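Local coordinates for sugar ABC transporter (Sugar-binding protein) (PDB 4YO7), which binds myo-inositol and is probably the solute-binding component of a sugar ABC transporter, at residues I173-L178 and M185-N190; S148-S153 and G179-I184. All blocks are in the same frame, centred on the assembly; numbering follows the deposited sequence.

Contact 1: I173-L178 and M185-N190; sequences IMDGEL and MRTEGN. With INS (1,2,3,4,5,6-hexahydroxy-cyclohexane), chain F.
Asp-175 and Thr-187 mark the closest backbone approach, with CA atoms 6.8 Å apart, where the end of strand 173-175 passes helix 185-190. The two axes come within 9.2 Å and run nearly antiparallel, at 162°. One short polar link ties the elements: Thr-187 OG1 donates to Asp-175 OD1 at 2.6 Å, and the hydroxyl meets that oxygen nearly head-on, in line with its C-O bond, while the two side chains stand roughly at right angles. The threonine can reach because its hydroxyl lies anti to the carbonyl carbon (chi1 -68°), which leaves CG2 anti to the backbone N, 4.2 Å from Ile-173 CG2. Both carboxylate oxygens of the buried aspartate are engaged, since Gln-183 also bonds OD1 and Gln-205 takes OD2.

Strand 169-175, helix 181-195 and strand 200-207 form a right-handed beta-alpha-beta unit of the periplasmic-binding-protein fold, and the contact sets the C-terminal end of the unit's first strand against its helix. Ile-173, two residues before the aspartate, adds van der Waals contact: its CG2 lies 3.8 Å from Thr-187 OG1 and its CD1 4.1 Å from Asn-190 CB.

Arg-186, one residue before the threonine, serves the inositol instead. Its chain is extended from CG to NE, which carries the guanidinium to the ligand edge-on; NH1 and NH2 both donate to inositol O4, at 2.8 and 2.9 Å, through clearly bent bonds. This forked grip probably restrains the rotation of the guanidinium, whose NH2 also bonds the hydroxyl of Tyr-311.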
ATOM      1  N   ILE A 173      -8.603  12.176  10.253  1.00  9.59           N
ATOM      2  CA  ILE A 173      -7.659  11.264   9.617  1.00 10.15           C
ATOM      3  C   ILE A 173      -8.005   9.823   9.947  1.00  8.06           C
ATOM      4  O   ILE A 173      -8.115   9.470  11.126  1.00  9.79           O
ATOM      5  CB  ILE A 173      -6.200  11.543  10.066  1.00  8.53           C
ATOM      6  CG1 ILE A 173      -5.743  12.911   9.548  1.00 12.59           C
ATOM      7  CG2 ILE A 173      -5.247  10.461   9.547  1.00 10.97           C
ATOM      8  CD1 ILE A 173      -4.369  13.329  10.034  1.00 12.71           C
HETATM    9  N   MSE A 174      -8.180   9.000   8.911  1.00  7.84           N
HETATM   10  CA  MSE A 174      -8.344   7.551   9.078  1.00  7.64           C
HETATM   11  C   MSE A 174      -7.010   6.855   8.887  1.00  8.03           C
HETATM   12  O   MSE A 174      -6.497   6.733   7.776  1.00  9.11           O
HETATM   13  CB  MSE A 174      -9.379   6.972   8.106  1.00 10.50           C
HETATM   14  CG  MSE A 174     -10.737   7.540   8.325  1.00 12.16           C
HETATM   15 SE   MSE A 174     -12.039   6.547   7.236  1.00 20.76          SE
HETATM   16  CE  MSE A 174     -13.635   7.098   8.198  1.00 10.78           C
ATOM     17  N   ASP A 175      -6.452   6.420  10.008  1.00  7.95           N
ATOM     18  CA  ASP A 175      -5.280   5.547  10.016  1.00  8.12           C
ATOM     19  C   ASP A 175      -5.604   4.186   9.442  1.00  7.68           C
ATOM     20  O   ASP A 175      -6.690   3.608   9.676  1.00  8.57           O
ATOM     21  CB  ASP A 175      -4.717   5.333  11.442  1.00  6.60           C
ATOM     22  CG  ASP A 175      -3.825   6.455  11.931  1.00  9.74           C
ATOM     23  OD1 ASP A 175      -2.948   6.969  11.177  1.00 14.40           O
ATOM     24  OD2 ASP A 175      -3.961   6.791  13.137  1.00 16.41           O
ATOM     25  N   GLY A 176      -4.654   3.653   8.693  1.00  7.20           N
ATOM     26  CA  GLY A 176      -4.718   2.275   8.271  1.00  7.35           C
ATOM     27  C   GLY A 176      -4.308   1.319   9.391  1.00  8.56           C
ATOM     28  O   GLY A 176      -4.452   1.631  10.597  1.00  8.22           O
ATOM     29  N   GLU A 177      -3.834   0.145   8.999  1.00  8.61           N
ATOM     30  CA  GLU A 177      -3.454  -0.880   9.967  1.00 10.57           C
ATOM     31  C   GLU A 177      -2.294  -0.383  10.832  1.00  9.79           C
ATOM     32  O   GLU A 177      -1.200  -0.034  10.350  1.00  9.11           O
ATOM     33  CB  GLU A 177      -3.107  -2.201   9.257  1.00  9.52           C
ATOM     34  CG  GLU A 177      -4.342  -2.807   8.619  1.00 10.10           C
ATOM     35  CD  GLU A 177      -4.089  -4.045   7.784  1.00 16.07           C
ATOM     36  OE1 GLU A 177      -3.271  -4.899   8.173  1.00 14.09           O
ATOM     37  OE2 GLU A 177      -4.771  -4.174   6.750  1.00 15.89           O
ATOM     38  N   LEU A 178      -2.563  -0.281  12.124  1.00  9.43           N
ATOM     39  CA  LEU A 178      -1.659   0.416  13.006  1.00  7.97           C
ATOM     40  C   LEU A 178      -0.323  -0.291  13.096  1.00  8.41           C
ATOM     41  O   LEU A 178      -0.224  -1.513  13.348  1.00  9.81           O
ATOM     42  CB  LEU A 178      -2.258   0.580  14.417  1.00  8.90           C
ATOM     43  CG  LEU A 178      -3.421   1.573  14.517  1.00  8.64           C
ATOM     44  CD1 LEU A 178      -3.973   1.569  15.962  1.00 10.61           C
ATOM     45  CD2 LEU A 178      -3.107   2.979  14.063  1.00 11.11           C
HETATM   46  N   MSE A 185       3.526   6.566   8.141  1.00  7.76           N
HETATM   47  CA  MSE A 185       4.156   7.595   7.340  1.00  8.44           C
HETATM   48  C   MSE A 185       3.177   8.345   6.440  1.00  7.82           C
HETATM   49  O   MSE A 185       3.393   9.525   6.161  1.00  9.47           O
HETATM   50  CB  MSE A 185       5.316   6.999   6.530  1.00  7.72           C
HETATM   51  CG  MSE A 185       6.453   6.538   7.431  1.00  7.73           C
HETATM   52 SE   MSE A 185       7.270   8.047   8.420  1.00 26.06          SE
HETATM   53  CE  MSE A 185       8.397   8.738   7.027  1.00 24.86           C
ATOM     54  N   ARG A 186       2.066   7.729   6.032  1.00  8.33           N
ATOM     55  CA  ARG A 186       1.035   8.502   5.330  1.00  9.37           C
ATOM     56  C   ARG A 186       0.445   9.540   6.273  1.00  7.51           C
ATOM     57  O   ARG A 186       0.316  10.720   5.928  1.00 10.21           O
ATOM     58  CB  ARG A 186      -0.051   7.591   4.755  1.00  9.10           C
ATOM     59  CG  ARG A 186       0.424   6.889   3.527  1.00  7.61           C
ATOM     60  CD  ARG A 186      -0.540   5.819   3.067  1.00  7.58           C
ATOM     61  NE  ARG A 186      -0.015   5.126   1.902  1.00  9.61           N
ATOM     62  CZ  ARG A 186      -0.520   3.994   1.426  1.00 10.59           C
ATOM     63  NH1 ARG A 186      -1.566   3.427   2.013  1.00  9.21           N
ATOM     64  NH2 ARG A 186       0.028   3.422   0.375  1.00  9.99           N
ATOM     65  N   THR A 187       0.125   9.119   7.486  1.00  7.66           N
ATOM     66  CA  THR A 187      -0.389  10.052   8.470  1.00  9.24           C
ATOM     67  C   THR A 187       0.626  11.109   8.852  1.00  9.71           C
ATOM     68  O   THR A 187       0.246  12.252   9.053  1.00  9.35           O
ATOM     69  CB  THR A 187      -0.881   9.285   9.701  1.00 12.50           C
ATOM     70  OG1 THR A 187      -2.018   8.547   9.299  1.00 11.53           O
ATOM     71  CG2 THR A 187      -1.305  10.210  10.861  1.00 13.60           C
ATOM     72  N   GLU A 188       1.904  10.745   8.919  1.00  7.86           N
ATOM     73  CA  GLU A 188       2.942  11.732   9.203  1.00  8.23           C
ATOM     74  C   GLU A 188       3.006  12.780   8.079  1.00 10.47           C
ATOM     75  O   GLU A 188       3.121  13.987   8.354  1.00 12.14           O
ATOM     76  CB  GLU A 188       4.307  11.067   9.417  1.00 10.52           C
ATOM     77  CG  GLU A 188       5.467  12.070   9.527  1.00 17.07           C
ATOM     78  CD  GLU A 188       5.407  12.939  10.773  1.00 25.78           C
ATOM     79  OE1 GLU A 188       4.639  12.617  11.721  1.00 23.01           O
ATOM     80  OE2 GLU A 188       6.149  13.954  10.805  1.00 23.91           O
ATOM     81  N   GLY A 189       2.880  12.343   6.833  1.00 10.91           N
ATOM     82  CA  GLY A 189       2.875  13.267   5.710  1.00 10.98           C
ATOM     83  C   GLY A 189       1.663  14.181   5.795  1.00 10.92           C
ATOM     84  O   GLY A 189       1.770  15.384   5.563  1.00 11.62           O
ATOM     85  N   ASN A 190       0.505  13.607   6.111  1.00  9.86           N
ATOM     86  CA  ASN A 190      -0.688  14.434   6.311  1.00  9.51           C
ATOM     87  C   ASN A 190      -0.412  15.515   7.359  1.00 12.01           C
ATOM     88  O   ASN A 190      -0.687  16.702   7.157  1.00 11.17           O
ATOM     89  CB  ASN A 190      -1.886  13.633   6.797  1.00 10.96           C
ATOM     90  CG  ASN A 190      -2.452  12.677   5.763  1.00 12.77           C
ATOM     91  OD1 ASN A 190      -2.214  12.774   4.545  1.00 15.00           O
ATOM     92  ND2 ASN A 190      -3.258  11.766   6.248  1.00  8.62           N
TER
HETATM   93  C1  INS F 405      -1.932  -2.439   1.938  1.00  7.14           C
HETATM   94  C2  INS F 405      -3.230  -2.040   1.246  1.00  7.73           C
HETATM   95  C3  INS F 405      -3.233  -0.525   1.040  1.00  7.59           C
HETATM   96  C4  INS F 405      -2.039  -0.076   0.190  1.00  7.38           C
HETATM   97  C5  INS F 405      -0.732  -0.528   0.874  1.00  6.72           C
HETATM   98  C6  INS F 405      -0.744  -2.036   1.082  1.00  7.07           C
HETATM   99  O1  INS F 405      -1.879  -3.880   2.132  1.00  8.46           O
HETATM  100  O2  INS F 405      -3.269  -2.697  -0.019  1.00  9.50           O
HETATM  101  O3  INS F 405      -4.493  -0.198   0.382  1.00  9.03           O
HETATM  102  O4  INS F 405      -2.012   1.357   0.109  1.00  7.59           O
HETATM  103  O5  INS F 405       0.366  -0.203   0.005  1.00  6.97           O
HETATM  104  O6  INS F 405       0.496  -2.402   1.805  1.00  7.20           O

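Contact 2: S148-S153 and G179-I184; sequences SESIQS and GHEAQI
Ser-150 and Glu-181 meet where two helices begin side by side, and the nearest CA pair, Ser-150 with Ala-182, is 5.3 Å apart. The tight part is made by the serine: its OG donates to Glu-181 OE1, 2.6 Å away, which accepts through its syn lone pair, on the side of OE2; the same OG lies 3.5 Å from Ala-182 CA. The small methyl of Ala-182, with CB 3.8 Å from Ser-150 OG, is consistent with this closeness. Glu-181 starts with CG anti to the backbone N (chi1 -176°) and then bends at chi2 (-90°), which swings the carboxylate over to the serine.

The contact joins the starts of helices 150-164 and 181-195, in the periplasmic-binding-protein fold; His-180 occupies the N-cap of the second. The acceptor carboxylate also faces the start of helix 150-164, where backbone N-H groups would probably stabilise its charge through water.

The looser side is hydrated. Water 1 donates to Glu-149 OE2 and Glu-181 OE2, which are 4.4 Å apart, and accepts from Ile-151 N at 2.9 Å, thus bridging two like charges. Water 2 accepts from Ser-150 N and lies 2.9 Å from Glu-181 OE2. With an alanine at Glu-181, the Ser-150 hydroxyl is likely to lose its acceptor and both waters their anchor on helix 181-195.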
ATOM      1  N   SER A 148       6.940   2.096  -3.050  1.00  8.29           N
ATOM      2  CA  SER A 148       6.780   3.528  -3.161  1.00 10.65           C
ATOM      3  C   SER A 148       6.928   4.161  -1.793  1.00 12.26           C
ATOM      4  O   SER A 148       6.679   3.528  -0.773  1.00 13.22           O
ATOM      5  CB  SER A 148       5.421   3.848  -3.762  1.00 12.00           C
ATOM      6  OG  SER A 148       5.320   3.295  -5.060  1.00 10.87           O
ATOM      7  N   GLU A 149       7.325   5.420  -1.775  1.00 10.17           N
ATOM      8  CA  GLU A 149       7.688   6.084  -0.525  1.00 10.87           C
ATOM      9  C   GLU A 149       6.453   6.655   0.174  1.00  9.32           C
ATOM     10  O   GLU A 149       5.881   7.648  -0.270  1.00 10.36           O
ATOM     11  CB  GLU A 149       8.689   7.196  -0.816  1.00 14.19           C
ATOM     12  CG  GLU A 149       9.165   7.932   0.427  1.00 13.96           C
ATOM     13  CD  GLU A 149      10.137   7.101   1.247  1.00 33.60           C
ATOM     14  OE1 GLU A 149      11.107   6.560   0.658  1.00 28.73           O
ATOM     15  OE2 GLU A 149       9.936   6.988   2.481  1.00 28.93           O
ATOM     16  N   SER A 150       6.049   6.016   1.263  1.00  9.29           N
ATOM     17  CA  SER A 150       4.763   6.286   1.867  1.00  7.63           C
ATOM     18  C   SER A 150       4.518   7.736   2.235  1.00  9.10           C
ATOM     19  O   SER A 150       3.423   8.252   1.990  1.00  8.17           O
ATOM     20  CB  SER A 150       4.614   5.426   3.122  1.00 10.56           C
ATOM     21  OG  SER A 150       4.612   4.063   2.770  1.00  9.37           O
ATOM     22  N   ILE A 151       5.508   8.398   2.832  1.00  8.08           N
ATOM     23  CA  ILE A 151       5.263   9.763   3.289  1.00  9.05           C
ATOM     24  C   ILE A 151       4.929  10.677   2.106  1.00 11.64           C
ATOM     25  O   ILE A 151       4.153  11.625   2.281  1.00  9.59           O
ATOM     26  CB  ILE A 151       6.447  10.337   4.079  1.00  8.83           C
ATOM     27  CG1 ILE A 151       6.026  11.632   4.773  1.00 11.58           C
ATOM     28  CG2 ILE A 151       7.646  10.518   3.194  1.00 12.73           C
ATOM     29  CD1 ILE A 151       6.976  12.131   5.799  1.00 17.82           C
ATOM     30  N   GLN A 152       5.475  10.367   0.921  1.00 10.89           N
ATOM     31  CA  GLN A 152       5.212  11.137  -0.306  1.00 13.08           C
ATOM     32  C   GLN A 152       3.708  11.096  -0.625  1.00 10.21           C
ATOM     33  O   GLN A 152       3.114  12.120  -1.009  1.00 10.98           O
ATOM     34  CB  GLN A 152       6.054  10.601  -1.499  1.00 17.25           C
ATOM     35  CG  GLN A 152       5.647  11.124  -2.914  1.00 37.15           C
ATOM     36  CD  GLN A 152       6.499  10.574  -4.112  1.00 49.01           C
ATOM     37  OE1 GLN A 152       6.468   9.376  -4.461  1.00 20.47           O
ATOM     38  NE2 GLN A 152       7.222  11.480  -4.765  1.00 60.82           N
ATOM     39  N   SER A 153       3.076   9.936  -0.465  1.00 11.13           N
ATOM     40  CA  SER A 153       1.641   9.869  -0.750  1.00  9.70           C
ATOM     41  C   SER A 153       0.803  10.683   0.257  1.00 12.00           C
ATOM     42  O   SER A 153      -0.187  11.325  -0.137  1.00 11.96           O
ATOM     43  CB  SER A 153       1.148   8.417  -0.819  1.00  8.35           C
ATOM     44  OG  SER A 153       1.159   7.704   0.393  1.00  9.41           O
ATOM     45  N   GLY A 179       0.693   0.525  12.889  1.00  6.77           N
ATOM     46  CA  GLY A 179       2.074   0.081  12.918  1.00  8.42           C
ATOM     47  C   GLY A 179       2.656  -0.322  11.565  1.00  8.78           C
ATOM     48  O   GLY A 179       3.867  -0.565  11.477  1.00  8.42           O
ATOM     49  N   HIS A 180       1.825  -0.443  10.538  1.00  7.87           N
ATOM     50  CA  HIS A 180       2.370  -0.565   9.188  1.00  7.35           C
ATOM     51  C   HIS A 180       3.133   0.721   8.898  1.00  8.05           C
ATOM     52  O   HIS A 180       2.692   1.805   9.280  1.00  6.53           O
ATOM     53  CB  HIS A 180       1.280  -0.752   8.144  1.00  7.57           C
ATOM     54  CG  HIS A 180       0.651  -2.110   8.140  1.00  8.15           C
ATOM     55  ND1 HIS A 180      -0.013  -2.604   7.038  1.00  9.30           N
ATOM     56  CD2 HIS A 180       0.557  -3.063   9.092  1.00 11.15           C
ATOM     57  CE1 HIS A 180      -0.476  -3.809   7.304  1.00  9.15           C
ATOM     58  NE2 HIS A 180      -0.139  -4.118   8.547  1.00  8.70           N
ATOM     59  N   GLU A 181       4.256   0.630   8.186  1.00  6.85           N
ATOM     60  CA  GLU A 181       4.965   1.852   7.835  1.00  7.00           C
ATOM     61  C   GLU A 181       4.094   2.776   6.999  1.00  7.26           C
ATOM     62  O   GLU A 181       4.180   4.004   7.130  1.00  8.99           O
ATOM     63  CB  GLU A 181       6.266   1.512   7.104  1.00  7.35           C
ATOM     64  CG  GLU A 181       7.110   2.715   6.783  1.00  7.62           C
ATOM     65  CD  GLU A 181       6.843   3.362   5.451  1.00 11.41           C
ATOM     66  OE1 GLU A 181       5.916   2.929   4.746  1.00 10.58           O
ATOM     67  OE2 GLU A 181       7.562   4.356   5.132  1.00 10.19           O
ATOM     68  N   ALA A 182       3.227   2.200   6.159  1.00  7.17           N
ATOM     69  CA  ALA A 182       2.388   3.041   5.297  1.00  7.11           C
ATOM     70  C   ALA A 182       1.398   3.846   6.140  1.00  9.36           C
ATOM     71  O   ALA A 182       1.100   4.985   5.819  1.00  8.12           O
ATOM     72  CB  ALA A 182       1.646   2.205   4.275  1.00  9.47           C
ATOM     73  N   GLN A 183       0.938   3.269   7.251  1.00  6.62           N
ATOM     74  CA  GLN A 183       0.035   3.970   8.142  1.00  6.51           C
ATOM     75  C   GLN A 183       0.789   5.088   8.827  1.00  6.95           C
ATOM     76  O   GLN A 183       0.365   6.259   8.775  1.00  7.61           O
ATOM     77  CB  GLN A 183      -0.593   2.998   9.170  1.00  6.45           C
ATOM     78  CG  GLN A 183      -1.404   3.687  10.292  1.00  8.71           C
ATOM     79  CD  GLN A 183      -0.548   4.085  11.489  1.00  7.09           C
ATOM     80  OE1 GLN A 183       0.209   3.271  12.033  1.00  9.33           O
ATOM     81  NE2 GLN A 183      -0.679   5.344  11.919  1.00  9.51           N
ATOM     82  N   ILE A 184       1.911   4.747   9.461  1.00  6.82           N
ATOM     83  CA  ILE A 184       2.666   5.706  10.227  1.00  6.69           C
ATOM     84  C   ILE A 184       3.055   6.878   9.341  1.00  9.93           C
ATOM     85  O   ILE A 184       2.915   8.051   9.729  1.00  9.00           O
ATOM     86  CB  ILE A 184       3.940   5.058  10.846  1.00  8.66           C
ATOM     87  CG1 ILE A 184       3.549   4.028  11.903  1.00  9.27           C
ATOM     88  CG2 ILE A 184       4.872   6.147  11.418  1.00 14.11           C
ATOM     89  CD1 ILE A 184       4.680   3.092  12.266  1.00 13.41           C
TER
HETATM   90  O   HOH W   1       7.786   7.029   3.952  1.00 10.18           O
HETATM   91  O   HOH W   2       7.810   3.919   2.315  1.00 10.70           O

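Overall arrangement
Helix 181-195 carries one segment of each contact, and the two centres lie 7 Å apart. Contact 2 sets its first turn against the start of helix 150-164; contact 1 sets the following turns against strand 169-175. Gln-183, from contact 2, joins the two through its probable hydrogen bond from NE2 to Asp-175 OD1, 2.9 Å long. In addition, a weak bond from Arg-186 NE to Ser-153 OG, 3.2 Å, ties helix 150-164 to the arginine that binds the ligand. The side chain of Ala-182 is about 5 Å from the bound inositol. The ligand is further hydrogen-bonded to Asp-56, Asn-133, Arg-134, Asn-236, Asp-262 and Gln-282.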